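Local coordinates for protein ultraspiracle (Drosophila melanogaster, PDB 1HG4) that probably acts as a nuclear hormone receptor and transcription factor, here through a ligand-binding domain locked in an inactive conformation around a bound phospholipid, at residues 93-98 and 180-185. Sequence-based numbering, arbitrary orientation.
Sequences LIANVA and CLKAII
Lys-182 reaches across to Ala-95 and Asn-96, and is a partner in both close contacts between the segments. The closest CA atoms, those of Ala-95 and Lys-182, are 7.4 Å from each other, and the segments bury just 133 Å² together. Both of these residues direct CB at the opposing helix, and the lysine chain bridges the interval. Its CD lies 4.2 Å from CB of Ala-95, a van der Waals touch between aliphatic groups. The chain then bends at chi3 (-67°), which carries CE and NZ across to the Asn-96 side chain rather than straight past Ala-95. The Asn-96 side chain meets it at about a right angle, with CG anti to its own carbonyl carbon (chi1 -84°). NZ of Lys-182 sits 3.7 Å from CG of Asn-96, which places the ammonium beside the amide group. The ammonium is also paired with Glu-18 in a salt bridge, so this buried charge has a carboxylate mate. Were Lys-182 an alanine, Glu-18 would probably lose that mate and a gap would be likely to open beside CB of Ala-95. The contact joins helix 78-100 to helix 175-186 near the centre of the chain; helix 225-250 packs against both, through Ile-94 and Ile-185 on Leu-236, while Val-97 on helix 78-100 touches the bound phospholipid.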
ATOM      1  N   LEU A  93      20.053 -16.145   8.229  1.00 24.63           N
ATOM      2  CA  LEU A  93      21.018 -17.152   8.688  1.00 24.00           C
ATOM      3  C   LEU A  93      20.952 -17.331  10.201  1.00 22.82           C
ATOM      4  O   LEU A  93      20.867 -18.457  10.688  1.00 22.22           O
ATOM      5  CB  LEU A  93      22.446 -16.787   8.280  1.00 24.56           C
ATOM      6  CG  LEU A  93      22.722 -16.749   6.777  1.00 27.73           C
ATOM      7  CD1 LEU A  93      24.219 -16.698   6.522  1.00 27.74           C
ATOM      8  CD2 LEU A  93      22.143 -17.970   6.124  1.00 29.43           C
ATOM      9  N   ILE A  94      20.971 -16.225  10.938  1.00 22.95           N
ATOM     10  CA  ILE A  94      20.923 -16.280  12.395  1.00 23.56           C
ATOM     11  C   ILE A  94      19.639 -16.888  12.931  1.00 23.85           C
ATOM     12  O   ILE A  94      19.653 -17.503  13.994  1.00 25.50           O
ATOM     13  CB  ILE A  94      21.135 -14.881  13.007  1.00 24.19           C
ATOM     14  CG1 ILE A  94      22.560 -14.421  12.714  1.00 24.46           C
ATOM     15  CG2 ILE A  94      20.895 -14.912  14.519  1.00 21.45           C
ATOM     16  CD1 ILE A  94      22.861 -13.030  13.220  1.00 25.90           C
ATOM     17  N   ALA A  95      18.533 -16.726  12.207  1.00 24.36           N
ATOM     18  CA  ALA A  95      17.258 -17.304  12.638  1.00 25.41           C
ATOM     19  C   ALA A  95      17.392 -18.829  12.554  1.00 25.43           C
ATOM     20  O   ALA A  95      16.894 -19.561  13.407  1.00 23.54           O
ATOM     21  CB  ALA A  95      16.110 -16.820  11.742  1.00 24.81           C
ATOM     22  N   ASN A  96      18.066 -19.302  11.513  1.00 26.30           N
ATOM     23  CA  ASN A  96      18.290 -20.732  11.356  1.00 27.86           C
ATOM     24  C   ASN A  96      19.230 -21.286  12.432  1.00 27.38           C
ATOM     25  O   ASN A  96      19.022 -22.406  12.890  1.00 26.46           O
ATOM     26  CB  ASN A  96      18.848 -21.043   9.966  1.00 31.29           C
ATOM     27  CG  ASN A  96      17.755 -21.160   8.907  1.00 34.81           C
ATOM     28  OD1 ASN A  96      17.969 -20.852   7.730  1.00 36.01           O
ATOM     29  ND2 ASN A  96      16.583 -21.626   9.319  1.00 36.37           N
ATOM     30  N   VAL A  97      20.252 -20.527  12.843  1.00 25.78           N
ATOM     31  CA  VAL A  97      21.137 -21.042  13.882  1.00 26.17           C
ATOM     32  C   VAL A  97      20.390 -21.039  15.212  1.00 24.93           C
ATOM     33  O   VAL A  97      20.583 -21.929  16.032  1.00 26.14           O
ATOM     34  CB  VAL A  97      22.465 -20.231  14.041  1.00 26.81           C
ATOM     35  CG1 VAL A  97      23.056 -19.935  12.695  1.00 28.99           C
ATOM     36  CG2 VAL A  97      22.233 -18.961  14.811  1.00 32.00           C
ATOM     37  N   ALA A  98      19.521 -20.054  15.418  1.00 23.45           N
ATOM     38  CA  ALA A  98      18.759 -19.998  16.663  1.00 23.20           C
ATOM     39  C   ALA A  98      17.905 -21.264  16.816  1.00 23.48           C
ATOM     40  O   ALA A  98      17.850 -21.853  17.898  1.00 22.33           O
ATOM     41  CB  ALA A  98      17.872 -18.747  16.699  1.00 21.10           C
ATOM     42  N   CYS A 180       7.270 -18.457   8.940  1.00 23.63           N
ATOM     43  CA  CYS A 180       6.530 -17.200   8.831  1.00 23.79           C
ATOM     44  C   CYS A 180       7.405 -16.013   9.236  1.00 23.15           C
ATOM     45  O   CYS A 180       7.450 -14.990   8.538  1.00 23.32           O
ATOM     46  CB  CYS A 180       5.262 -17.231   9.701  1.00 24.43           C
ATOM     47  SG  CYS A 180       3.894 -18.243   9.035  1.00 29.33           S
ATOM     48  N   LEU A 181       8.110 -16.143  10.355  1.00 21.85           N
ATOM     49  CA  LEU A 181       8.981 -15.055  10.797  1.00 21.20           C
ATOM     50  C   LEU A 181      10.049 -14.729   9.745  1.00 20.62           C
ATOM     51  O   LEU A 181      10.345 -13.555   9.476  1.00 20.34           O
ATOM     52  CB  LEU A 181       9.644 -15.408  12.129  1.00 20.65           C
ATOM     53  CG  LEU A 181       8.696 -15.472  13.339  1.00 22.62           C
ATOM     54  CD1 LEU A 181       9.502 -15.812  14.599  1.00 22.47           C
ATOM     55  CD2 LEU A 181       7.990 -14.125  13.523  1.00 22.95           C
ATOM     56  N   LYS A 182      10.613 -15.763   9.136  1.00 18.67           N
ATOM     57  CA  LYS A 182      11.642 -15.552   8.138  1.00 20.10           C
ATOM     58  C   LYS A 182      11.101 -14.866   6.890  1.00 20.51           C
ATOM     59  O   LYS A 182      11.782 -14.047   6.265  1.00 18.97           O
ATOM     60  CB  LYS A 182      12.298 -16.890   7.789  1.00 22.36           C
ATOM     61  CG  LYS A 182      13.018 -17.511   8.978  1.00 22.48           C
ATOM     62  CD  LYS A 182      14.023 -18.571   8.557  1.00 25.57           C
ATOM     63  CE  LYS A 182      13.348 -19.788   7.961  1.00 27.52           C
ATOM     64  NZ  LYS A 182      14.348 -20.832   7.601  1.00 31.22           N
ATOM     65  N   ALA A 183       9.869 -15.192   6.523  1.00 19.85           N
ATOM     66  CA  ALA A 183       9.280 -14.556   5.361  1.00 19.09           C
ATOM     67  C   ALA A 183       9.007 -13.081   5.705  1.00 17.21           C
ATOM     68  O   ALA A 183       9.289 -12.184   4.889  1.00 16.78           O
ATOM     69  CB  ALA A 183       7.979 -15.282   4.952  1.00 19.65           C
ATOM     70  N   ILE A 184       8.477 -12.820   6.903  1.00 15.00           N
ATOM     71  CA  ILE A 184       8.195 -11.435   7.298  1.00 16.50           C
ATOM     72  C   ILE A 184       9.480 -10.623   7.101  1.00 19.32           C
ATOM     73  O   ILE A 184       9.440  -9.477   6.633  1.00 20.89           O
ATOM     74  CB  ILE A 184       7.718 -11.349   8.795  1.00 17.36           C
ATOM     75  CG1 ILE A 184       6.315 -11.916   8.917  1.00 16.18           C
ATOM     76  CG2 ILE A 184       7.737  -9.908   9.316  1.00 12.35           C
ATOM     77  CD1 ILE A 184       5.985 -12.352  10.296  1.00 18.03           C
ATOM     78  N   ILE A 185      10.615 -11.239   7.442  1.00 20.07           N
ATOM     79  CA  ILE A 185      11.918 -10.603   7.316  1.00 20.01           C
ATOM     80  C   ILE A 185      12.258 -10.334   5.865  1.00 19.70           C
ATOM     81  O   ILE A 185      12.620  -9.210   5.504  1.00 21.44           O
ATOM     82  CB  ILE A 185      13.028 -11.482   7.942  1.00 21.63           C
ATOM     83  CG1 ILE A 185      12.816 -11.577   9.452  1.00 23.12           C
ATOM     84  CG2 ILE A 185      14.396 -10.905   7.642  1.00 20.96           C
ATOM     85  CD1 ILE A 185      13.723 -12.578  10.126  1.00 24.65           C
TER